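PDB 1FX5: anti-h(o) lectin I from Ulex europaeus, which binds L-fucose-containing glycans, notably the O(H) blood-group antigen, as a calcium- and manganese-containing legume lectin. Local coordinates for residues K83-G88 / R222-E227; G108-T113 / N148-I153; E125-G130 / F140-I145; N154-N159 / I194-I199. One frame throughout, in Å; residues are numbered along the deposited sequence.

Interaction 1 (K83-G88 / R222-E227); sequences KAATDG and RQATHE
R222 grips the carbonyl of A84 side-on with two nitrogens. NE lies 2.8 Å from A84 O, and NH2 of R222 reaches the same oxygen at 3.0 Å, on a lone pair in the carbonyl plane. The arginine chain bends twice, and chi3 (-52°) is the turn that brings NE to the carbonyl. CB of A84 lies 3.6 Å from R222 NH2, while T86 CG2 packs 3.7 Å from R222 NE. In return, T86 N donates to R222 O at 3.0 Å, nearly straight at 167°. A224 CB packs 3.7 Å from T86 O, and G88 O lies over the centre of one face of the H226 ring. Behind this first shell, T218 OG1 bonds both T86 O and A224 N. T86 OG1 donates to D87 OD1 (2.8 Å) from above the carboxylate plane. The T86-D87 peptide is cis, and D87 and G88 form a classic beta bulge opposite S217. D87 OD2 bonds a methylpentanediol, probably from the crystallisation liquor, and the D87 side chain lies about 5 Å from the calcium at nearest atoms. A cis peptide before such an aspartate is characteristic of the legume lectin monosaccharide site, to which this loop probably contributes D87.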
# COMPACT_ATOMS: atom_id res chain seq x y z
N LYS A 83 15.85 -13.01 -32.21
CA LYS A 83 14.69 -12.83 -33.11
C LYS A 83 13.52 -13.76 -32.80
O LYS A 83 12.37 -13.34 -32.84
CB LYS A 83 15.11 -12.98 -34.61
N ALA A 84 13.85 -15.02 -32.49
CA ALA A 84 12.88 -16.07 -32.18
C ALA A 84 12.39 -16.18 -30.72
O ALA A 84 11.38 -16.85 -30.47
CB ALA A 84 13.46 -17.42 -32.64
N ALA A 85 13.09 -15.55 -29.78
CA ALA A 85 12.71 -15.59 -28.35
C ALA A 85 11.35 -14.97 -28.06
O ALA A 85 10.98 -13.95 -28.65
CB ALA A 85 13.78 -14.93 -27.53
N THR A 86 10.63 -15.57 -27.11
CA THR A 86 9.28 -15.13 -26.71
C THR A 86 9.25 -14.97 -25.17
O THR A 86 10.25 -15.26 -24.53
CB THR A 86 8.24 -16.23 -27.15
OG1 THR A 86 8.33 -17.35 -26.26
CG2 THR A 86 8.50 -16.74 -28.58
N ASP A 87 8.18 -14.42 -24.55
CA ASP A 87 6.96 -13.90 -25.19
C ASP A 87 6.77 -12.41 -24.90
O ASP A 87 5.98 -11.76 -25.60
CB ASP A 87 5.71 -14.64 -24.72
CG ASP A 87 5.39 -15.83 -25.57
OD1 ASP A 87 5.75 -16.95 -25.15
OD2 ASP A 87 4.82 -15.66 -26.67
N GLY A 88 7.43 -11.91 -23.84
CA GLY A 88 7.33 -10.50 -23.48
C GLY A 88 6.88 -10.23 -22.05
O GLY A 88 6.84 -11.14 -21.22
N ARG A 222 12.39 -21.37 -26.98
CA ARG A 222 12.65 -19.96 -27.28
C ARG A 222 12.56 -19.14 -26.01
O ARG A 222 12.16 -17.97 -26.02
CB ARG A 222 11.69 -19.45 -28.39
CG ARG A 222 10.34 -20.16 -28.50
CD ARG A 222 9.93 -20.46 -29.98
NE ARG A 222 10.00 -19.28 -30.81
CZ ARG A 222 9.77 -19.22 -32.13
NH1 ARG A 222 9.42 -20.29 -32.82
NH2 ARG A 222 9.92 -18.06 -32.75
N GLN A 223 13.02 -19.75 -24.93
CA GLN A 223 13.01 -19.15 -23.62
C GLN A 223 13.84 -17.91 -23.41
O GLN A 223 14.94 -17.80 -23.92
CB GLN A 223 13.40 -20.17 -22.55
CG GLN A 223 12.47 -21.38 -22.47
CD GLN A 223 12.81 -22.28 -21.28
OE1 GLN A 223 13.94 -22.28 -20.79
NE2 GLN A 223 11.82 -23.02 -20.81
N ALA A 224 13.29 -17.01 -22.61
CA ALA A 224 13.93 -15.75 -22.26
C ALA A 224 13.36 -15.32 -20.90
O ALA A 224 12.23 -15.69 -20.55
CB ALA A 224 13.65 -14.69 -23.31
N THR A 225 14.18 -14.65 -20.10
CA THR A 225 13.73 -14.19 -18.79
C THR A 225 13.51 -12.65 -18.93
O THR A 225 14.19 -11.99 -19.71
CB THR A 225 14.75 -14.57 -17.69
OG1 THR A 225 14.26 -14.10 -16.41
CG2 THR A 225 16.12 -13.97 -17.99
N HIS A 226 12.51 -12.11 -18.23
CA HIS A 226 12.18 -10.68 -18.28
C HIS A 226 12.35 -10.16 -16.87
O HIS A 226 11.67 -10.64 -15.96
CB HIS A 226 10.74 -10.52 -18.80
CG HIS A 226 10.51 -11.17 -20.13
ND1 HIS A 226 10.16 -12.50 -20.26
CD2 HIS A 226 10.69 -10.70 -21.39
CE1 HIS A 226 10.13 -12.83 -21.54
NE2 HIS A 226 10.45 -11.76 -22.25
N GLU A 227 13.19 -9.13 -16.71
CA GLU A 227 13.49 -8.53 -15.41
C GLU A 227 13.30 -7.03 -15.20
O GLU A 227 13.70 -6.22 -16.04
CB GLU A 227 14.92 -8.94 -15.07
CG GLU A 227 15.02 -10.45 -14.97
CD GLU A 227 16.40 -10.99 -15.15
OE1 GLU A 227 16.90 -11.65 -14.24
OE2 GLU A 227 16.99 -10.81 -16.23

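Interaction 2 (G108-T113 / N148-I153); sequences GLFNDT and NCVKSI. Unlike the reference sequence in segment 108-113: N111 (reference Glu). Unlike the reference sequence in segment 148-153: C149 (reference Arg). With NAG (2-acetamido-2-deoxy-beta-D-glucopyranose), chain D.
T113 and V150 mark the closest backbone approach of two irregular loops, with their CA atoms 6.0 Å apart. Neither segment is helix or strand here, and no direct backbone bond joins them; instead a water spans the gap, donating to D112 O at 2.9 Å and accepting from V150 N at the same distance. N148 has a positive phi (55°), and just beyond it the chain runs beneath the ring of F110. Backbone atoms of C149 and V150 lie against one face of that ring: C149 C is offset toward the rim and V150 N sits over the centre, while CB of L109 rests on the opposite face. At the far tip, F110 CZ comes to 3.5 Å from C149 O, and F110 CD2 touches V150 CB at 3.8 Å. With chi1 at 71°, V150 CG1 lies between its own backbone N and carbonyl carbon and packs 3.9 Å from T113 CA. The V150 side chain is about 6 Å from the manganese at nearest atoms. The sulphur of C149 passes 3.7 Å from T113 O on its way to a disulfide with C115. Y119 adds an edge-to-face ring contact to F110 and bonds the backbone N of N111 through its hydroxyl. N111 is partly exposed and carries a glycan, its ND2 bonded covalently to C1 of the first N-acetylglucosamine (1.4 Å). Two loops of the legume lectin domain are thus packed round F110 and tied by the C115-C149 disulfide.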
# COMPACT_ATOMS: atom_id res chain seq x y z
N GLY A 108 -0.30 -14.89 -19.16
CA GLY A 108 -0.83 -15.22 -17.85
C GLY A 108 -2.08 -14.41 -17.53
O GLY A 108 -2.67 -14.58 -16.45
N LEU A 109 -2.55 -13.59 -18.47
CA LEU A 109 -3.73 -12.76 -18.26
C LEU A 109 -5.02 -13.27 -18.88
O LEU A 109 -6.12 -12.95 -18.39
CB LEU A 109 -3.47 -11.35 -18.81
CG LEU A 109 -2.24 -10.57 -18.32
CD1 LEU A 109 -2.14 -9.24 -19.09
CD2 LEU A 109 -2.36 -10.34 -16.82
N PHE A 110 -4.90 -14.03 -19.97
CA PHE A 110 -6.05 -14.59 -20.69
C PHE A 110 -6.06 -16.13 -20.86
O PHE A 110 -5.02 -16.78 -20.72
CB PHE A 110 -6.15 -13.91 -22.08
CG PHE A 110 -5.98 -12.40 -22.04
CD1 PHE A 110 -7.02 -11.59 -21.64
CD2 PHE A 110 -4.78 -11.82 -22.39
CE1 PHE A 110 -6.86 -10.21 -21.59
CE2 PHE A 110 -4.61 -10.44 -22.33
CZ PHE A 110 -5.65 -9.64 -21.93
N ASN A 111 -7.23 -16.69 -21.21
CA ASN A 111 -7.41 -18.15 -21.42
C ASN A 111 -7.04 -18.56 -22.84
O ASN A 111 -6.51 -19.65 -23.07
CB ASN A 111 -8.88 -18.59 -21.28
CG ASN A 111 -9.39 -18.58 -19.85
OD1 ASN A 111 -8.63 -18.56 -18.89
ND2 ASN A 111 -10.72 -18.59 -19.75
N ASP A 112 -7.46 -17.75 -23.80
CA ASP A 112 -7.21 -17.99 -25.22
C ASP A 112 -7.47 -16.69 -26.00
O ASP A 112 -7.42 -15.64 -25.40
CB ASP A 112 -8.09 -19.14 -25.75
CG ASP A 112 -9.57 -18.98 -25.37
OD1 ASP A 112 -10.19 -20.01 -25.07
OD2 ASP A 112 -10.14 -17.86 -25.37
N THR A 113 -7.82 -16.77 -27.29
CA THR A 113 -8.06 -15.54 -28.06
C THR A 113 -9.41 -14.86 -27.99
O THR A 113 -9.60 -13.81 -28.59
CB THR A 113 -7.71 -15.71 -29.56
OG1 THR A 113 -8.78 -16.38 -30.22
CG2 THR A 113 -6.43 -16.50 -29.75
N ASN A 148 -9.46 -6.03 -22.37
CA ASN A 148 -10.24 -7.27 -22.26
C ASN A 148 -10.00 -8.34 -23.34
O ASN A 148 -10.86 -9.19 -23.59
CB ASN A 148 -11.74 -6.90 -22.23
CG ASN A 148 -12.16 -6.22 -20.95
OD1 ASN A 148 -11.57 -6.45 -19.90
ND2 ASN A 148 -13.17 -5.37 -21.02
N CYS A 149 -8.82 -8.33 -23.96
CA CYS A 149 -8.52 -9.31 -24.99
C CYS A 149 -7.01 -9.35 -25.31
O CYS A 149 -6.29 -8.36 -25.07
CB CYS A 149 -9.30 -8.94 -26.26
SG CYS A 149 -9.55 -10.36 -27.37
N VAL A 150 -6.53 -10.49 -25.80
CA VAL A 150 -5.12 -10.64 -26.15
C VAL A 150 -4.83 -9.89 -27.48
O VAL A 150 -3.67 -9.66 -27.85
CB VAL A 150 -4.68 -12.16 -26.22
CG1 VAL A 150 -5.28 -12.85 -27.46
CG2 VAL A 150 -3.15 -12.28 -26.21
N LYS A 151 -5.89 -9.54 -28.20
CA LYS A 151 -5.76 -8.81 -29.46
C LYS A 151 -5.82 -7.31 -29.11
O LYS A 151 -6.74 -6.89 -28.43
CB LYS A 151 -6.91 -9.17 -30.39
CG LYS A 151 -6.79 -8.56 -31.77
CD LYS A 151 -7.93 -9.03 -32.63
CE LYS A 151 -7.74 -8.64 -34.08
NZ LYS A 151 -6.55 -9.30 -34.70
N SER A 152 -4.82 -6.53 -29.52
CA SER A 152 -4.77 -5.08 -29.23
C SER A 152 -5.69 -4.17 -30.05
O SER A 152 -6.05 -4.51 -31.20
CB SER A 152 -3.33 -4.58 -29.46
OG SER A 152 -2.34 -5.38 -28.83
N ILE A 153 -6.08 -3.02 -29.50
CA ILE A 153 -6.93 -2.10 -30.27
C ILE A 153 -5.96 -1.19 -31.07
O ILE A 153 -6.34 -0.60 -32.09
CB ILE A 153 -7.90 -1.22 -29.42
CG1 ILE A 153 -7.16 -0.57 -28.27
CG2 ILE A 153 -9.13 -2.00 -28.99
CD1 ILE A 153 -7.97 0.50 -27.65
C1 NAG D . -11.41 -18.92 -18.52
C2 NAG D . -12.91 -18.77 -18.71
C3 NAG D . -13.58 -19.02 -17.37
C4 NAG D . -13.27 -20.45 -16.96
C5 NAG D . -11.75 -20.59 -16.85
C6 NAG D . -11.29 -21.98 -16.44
C7 NAG D . -12.93 -16.34 -18.72
C8 NAG D . -13.42 -15.08 -19.42
N2 NAG D . -13.30 -17.49 -19.27
O3 NAG D . -15.00 -18.82 -17.49
O4 NAG D . -13.88 -20.76 -15.70
O5 NAG D . -11.13 -20.27 -18.13
O6 NAG D . -11.96 -22.99 -17.17
O7 NAG D . -12.26 -16.29 -17.68
O HOH W 1 -8.16 -12.83 -25.28

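Interaction 3 (E125-G130 / F140-I145); sequences EFDTIG and FPHIGI. With MN (manganese (II) ion), chain F; CA (calcium ion), chain G.
E125, D127 and H142 line the manganese half of the paired metal site characteristic of legume lectins, and D127 extends into the calcium half. E125 OE1 and D127 OD1 each bind manganese at 2.2 Å, and H142 NE2 binds it at 2.4 Å. Two waters and D137 OD2 complete the sphere, one of those waters also donating to E125 OE2. D127 OD1 serves both ions, lying 2.6 Å from the calcium, which D127 OD2 holds at 2.5 Å. I129 O adds a ligand at 2.4 Å; N134 OD1, D137 OD1 and two more waters supply the rest. E125, D127 and H142 sit on two neighbouring antiparallel strands of the curved front sheet, 150° apart in direction, where E125 pairs with G144 and D127 with H142 as hydrogen-bonded pairs and F126 faces I143 as a non-hydrogen-bonded one; the other protein ligands come from the loop between them. The three thus project from one face of the sheet, while F126 and I143 meet on the other, CD2 to CG2, at 4.0 Å. H142 ND1 donates to F140 O at 2.8 Å, leaving the lone pair of NE2 for the metal, and CB of D127 lies over one face of the H142 ring in a CH-pi contact, 22° off the normal. The D127 and H142 side chains run side by side, their flat groups turned 45° apart. An Asx turn follows the strand, I129 N donating to D127 OD2; it helps hold the carboxylate and brings I129 O round to the calcium.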
# COMPACT_ATOMS: atom_id res chain seq x y z
N GLU A 125 1.23 -4.03 -23.35
CA GLU A 125 2.14 -5.14 -23.65
C GLU A 125 3.40 -4.78 -24.48
O GLU A 125 3.36 -3.94 -25.39
CB GLU A 125 1.38 -6.29 -24.35
CG GLU A 125 0.84 -5.91 -25.74
CD GLU A 125 0.28 -7.08 -26.53
OE1 GLU A 125 0.54 -7.17 -27.74
OE2 GLU A 125 -0.46 -7.90 -25.96
N PHE A 126 4.50 -5.47 -24.15
CA PHE A 126 5.82 -5.37 -24.76
C PHE A 126 5.94 -6.81 -25.26
O PHE A 126 6.50 -7.71 -24.60
CB PHE A 126 6.87 -5.03 -23.68
CG PHE A 126 6.61 -3.71 -22.98
CD1 PHE A 126 5.89 -3.67 -21.79
CD2 PHE A 126 7.01 -2.50 -23.56
CE1 PHE A 126 5.59 -2.45 -21.21
CE2 PHE A 126 6.71 -1.27 -22.96
CZ PHE A 126 6.00 -1.25 -21.79
N ASP A 127 5.28 -7.02 -26.40
CA ASP A 127 5.17 -8.29 -27.09
C ASP A 127 6.36 -8.60 -28.00
O ASP A 127 6.51 -8.00 -29.07
CB ASP A 127 3.85 -8.26 -27.86
CG ASP A 127 3.40 -9.63 -28.32
OD1 ASP A 127 2.20 -9.82 -28.60
OD2 ASP A 127 4.23 -10.53 -28.41
N THR A 128 7.14 -9.61 -27.61
CA THR A 128 8.32 -10.00 -28.38
C THR A 128 8.15 -10.93 -29.59
O THR A 128 9.14 -11.22 -30.27
CB THR A 128 9.46 -10.52 -27.47
OG1 THR A 128 9.03 -11.72 -26.82
CG2 THR A 128 9.83 -9.49 -26.41
N ILE A 129 6.94 -11.43 -29.85
CA ILE A 129 6.70 -12.31 -31.00
C ILE A 129 5.28 -12.14 -31.60
O ILE A 129 4.29 -12.18 -30.85
CB ILE A 129 6.97 -13.82 -30.67
CG1 ILE A 129 7.20 -14.62 -31.96
CG2 ILE A 129 5.84 -14.44 -29.83
CD1 ILE A 129 8.64 -14.55 -32.52
N GLY A 130 5.21 -11.93 -32.92
CA GLY A 130 3.92 -11.76 -33.62
C GLY A 130 3.53 -12.88 -34.59
O GLY A 130 3.91 -14.03 -34.39
N PHE A 140 5.31 -8.70 -36.51
CA PHE A 140 6.60 -8.26 -35.95
C PHE A 140 6.45 -7.93 -34.46
O PHE A 140 5.33 -7.80 -33.98
CB PHE A 140 7.12 -7.01 -36.69
CG PHE A 140 6.03 -6.03 -37.10
CD1 PHE A 140 5.68 -5.89 -38.44
CD2 PHE A 140 5.35 -5.27 -36.15
CE1 PHE A 140 4.68 -5.02 -38.82
CE2 PHE A 140 4.34 -4.39 -36.52
CZ PHE A 140 4.00 -4.27 -37.86
N PRO A 141 7.57 -7.82 -33.70
CA PRO A 141 7.50 -7.49 -32.26
C PRO A 141 6.79 -6.13 -32.17
O PRO A 141 6.91 -5.31 -33.10
CB PRO A 141 8.97 -7.38 -31.86
CG PRO A 141 9.65 -8.36 -32.80
CD PRO A 141 8.97 -8.06 -34.12
N HIS A 142 6.12 -5.85 -31.06
CA HIS A 142 5.41 -4.57 -30.95
C HIS A 142 4.96 -4.23 -29.53
O HIS A 142 4.99 -5.10 -28.64
CB HIS A 142 4.14 -4.71 -31.81
CG HIS A 142 3.32 -5.94 -31.47
ND1 HIS A 142 3.67 -7.23 -31.83
CD2 HIS A 142 2.19 -6.06 -30.73
CE1 HIS A 142 2.77 -8.07 -31.31
NE2 HIS A 142 1.84 -7.42 -30.63
N ILE A 143 4.65 -2.95 -29.29
CA ILE A 143 4.16 -2.58 -27.96
C ILE A 143 2.68 -2.20 -28.23
O ILE A 143 2.38 -1.46 -29.19
CB ILE A 143 4.96 -1.45 -27.18
CG1 ILE A 143 4.47 -0.05 -27.49
CG2 ILE A 143 6.44 -1.59 -27.38
CD1 ILE A 143 4.84 0.46 -28.86
N GLY A 144 1.76 -2.80 -27.47
CA GLY A 144 0.36 -2.50 -27.68
C GLY A 144 -0.52 -2.31 -26.46
O GLY A 144 -0.12 -2.55 -25.31
N ILE A 145 -1.73 -1.84 -26.72
CA ILE A 145 -2.71 -1.61 -25.67
C ILE A 145 -3.84 -2.64 -25.79
O ILE A 145 -4.49 -2.76 -26.83
CB ILE A 145 -3.21 -0.15 -25.72
CG1 ILE A 145 -2.05 0.76 -25.30
CG2 ILE A 145 -4.37 0.03 -24.76
CD1 ILE A 145 -2.28 2.23 -25.54
MN MN F . 0.44 -8.74 -29.26
CA CA G . 2.63 -12.28 -29.17
O HOH W 2 -0.90 -9.73 -27.94
O HOH W 3 -1.16 -7.46 -30.05
O HOH W 4 3.90 -13.07 -27.43
O HOH W 5 0.72 -12.33 -27.80

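Interaction 4 (N154-N159 / I194-I199); sequences NAERWN and ISVTSI
E156 reaches across to S195 and V196 of a strand in the other layer. CB stands 4.0 Å from S195 O. CG comes closer, 3.3 Å from the same carbonyl oxygen, and also packs against V196 CB at 3.8 Å. There the chain bends (chi2 -74°), so CD stays beside S195 O. At the tip, OE2 accepts from a water at 3.0 Å. That water in turn accepts from T197 N, and weakly from ND2 of N154, linking the carboxylate to the opposite backbone. Strands 154-157 and 194-199 are nearly antiparallel (170°), yet their axes stay 6.7 Å apart and they are not paired in a sheet: the first pairs with strand 142-147 of the curved front sheet, the second with strand 180-187 of the flat back sheet. The contact therefore joins the margins of the two layers of the legume lectin sandwich, with I143 of the front sheet touching both I194 and V196. N154 makes the direct polar link. CG of N154 is anti to the backbone N (chi1 -168°); ND2 donates to T197 O at 3.0 Å, the acceptor lying in the amide plane, and the same nitrogen passes 3.8 Å from V196 CG2. Toward the other end, I194 CD1 sits against W158 CB at 3.7 Å, the two side chains crossing at about a right angle, while W158 NE1 is bonded to the hydroxyl of Y187.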
# COMPACT_ATOMS: atom_id res chain seq x y z
N ASN A 154 -4.74 -1.04 -30.57
CA ASN A 154 -3.72 -0.22 -31.21
C ASN A 154 -2.35 -0.82 -30.85
O ASN A 154 -2.17 -1.32 -29.73
CB ASN A 154 -3.78 1.24 -30.80
CG ASN A 154 -2.90 2.11 -31.69
OD1 ASN A 154 -2.50 1.68 -32.75
ND2 ASN A 154 -2.60 3.32 -31.26
N ALA A 155 -1.41 -0.78 -31.78
CA ALA A 155 -0.07 -1.32 -31.56
C ALA A 155 0.97 -0.62 -32.44
O ALA A 155 0.61 -0.10 -33.50
CB ALA A 155 -0.06 -2.83 -31.88
N GLU A 156 2.22 -0.55 -31.99
CA GLU A 156 3.27 0.09 -32.79
C GLU A 156 4.46 -0.85 -32.88
O GLU A 156 4.78 -1.58 -31.92
CB GLU A 156 3.73 1.43 -32.17
CG GLU A 156 2.63 2.51 -32.03
CD GLU A 156 2.20 3.19 -33.34
OE1 GLU A 156 2.98 3.20 -34.32
OE2 GLU A 156 1.08 3.74 -33.40
N ARG A 157 5.13 -0.83 -34.03
CA ARG A 157 6.30 -1.68 -34.28
C ARG A 157 7.43 -1.41 -33.29
O ARG A 157 7.81 -0.26 -33.09
CB ARG A 157 6.83 -1.44 -35.69
CG ARG A 157 7.87 -2.44 -36.10
CD ARG A 157 8.10 -2.35 -37.58
NE ARG A 157 8.83 -3.51 -38.09
CZ ARG A 157 8.66 -4.00 -39.32
NH1 ARG A 157 7.79 -3.45 -40.16
NH2 ARG A 157 9.37 -5.06 -39.70
N TRP A 158 8.06 -2.47 -32.79
CA TRP A 158 9.16 -2.38 -31.83
C TRP A 158 10.35 -3.26 -32.20
O TRP A 158 10.19 -4.47 -32.39
CB TRP A 158 8.62 -2.80 -30.44
CG TRP A 158 9.67 -3.01 -29.30
CD1 TRP A 158 10.77 -2.23 -29.02
CD2 TRP A 158 9.63 -4.02 -28.26
NE1 TRP A 158 11.41 -2.69 -27.89
CE2 TRP A 158 10.74 -3.78 -27.41
CE3 TRP A 158 8.77 -5.08 -27.98
CZ2 TRP A 158 11.00 -4.59 -26.28
CZ3 TRP A 158 9.03 -5.87 -26.87
CH2 TRP A 158 10.14 -5.62 -26.03
N ASN A 159 11.53 -2.68 -32.35
CA ASN A 159 12.71 -3.48 -32.68
C ASN A 159 13.37 -3.82 -31.34
O ASN A 159 14.20 -3.05 -30.83
CB ASN A 159 13.66 -2.69 -33.58
CG ASN A 159 13.05 -2.38 -34.93
OD1 ASN A 159 13.11 -1.25 -35.41
ND2 ASN A 159 12.41 -3.37 -35.55
N ILE A 194 9.91 4.94 -28.69
CA ILE A 194 8.67 4.60 -29.39
C ILE A 194 7.51 4.78 -28.42
O ILE A 194 7.69 4.67 -27.20
CB ILE A 194 8.61 3.12 -29.93
CG1 ILE A 194 8.68 2.13 -28.79
CG2 ILE A 194 9.74 2.82 -30.92
CD1 ILE A 194 8.40 0.75 -29.27
N SER A 195 6.33 5.11 -28.94
CA SER A 195 5.18 5.27 -28.07
C SER A 195 3.90 4.86 -28.75
O SER A 195 3.80 4.84 -30.00
CB SER A 195 5.08 6.69 -27.53
OG SER A 195 4.94 7.63 -28.57
N VAL A 196 2.95 4.42 -27.93
CA VAL A 196 1.65 3.98 -28.39
C VAL A 196 0.65 4.66 -27.48
O VAL A 196 0.87 4.77 -26.25
CB VAL A 196 1.53 2.45 -28.35
CG1 VAL A 196 1.60 1.92 -26.91
CG2 VAL A 196 0.25 2.04 -29.05
N THR A 197 -0.47 5.09 -28.06
CA THR A 197 -1.51 5.78 -27.32
C THR A 197 -2.90 5.34 -27.67
O THR A 197 -3.14 4.88 -28.80
CB THR A 197 -1.49 7.30 -27.70
OG1 THR A 197 -0.21 7.86 -27.41
CG2 THR A 197 -2.50 8.08 -26.95
N SER A 198 -3.83 5.53 -26.73
CA SER A 198 -5.22 5.20 -26.93
C SER A 198 -6.13 5.98 -25.98
O SER A 198 -5.68 6.49 -24.94
CB SER A 198 -5.53 3.72 -26.85
OG SER A 198 -6.74 3.50 -27.57
N ILE A 199 -7.41 6.10 -26.35
CA ILE A 199 -8.39 6.82 -25.54
C ILE A 199 -9.41 5.78 -25.12
O ILE A 199 -10.12 5.22 -25.95
CB ILE A 199 -8.99 8.00 -26.33
CG1 ILE A 199 -7.83 8.90 -26.79
CG2 ILE A 199 -9.98 8.77 -25.45
CD1 ILE A 199 -8.20 10.23 -27.37
O HOH W 6 -0.08 5.35 -31.20

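Following the chain from the N terminus, 83-88 comes first and waits for its partner until 222-227, so interaction 1 closes the longest loop and encloses the other three. Within it, 108-113 opens interaction 2; 125-130 and 140-145 then open and close interaction 3 before 148-153 completes interaction 2. Interaction 4 follows in series, from 154-159 to 194-199; no contact crosses another. D87 and T128 join interactions 1 and 3 through backbone, bringing the cis-peptide loop up to the metal-binding strand. I145 and I153 link interactions 3 and 2, while the front-sheet strands 142-147 and 154-157 carry interaction 3 into interaction 4 and on to the back sheet.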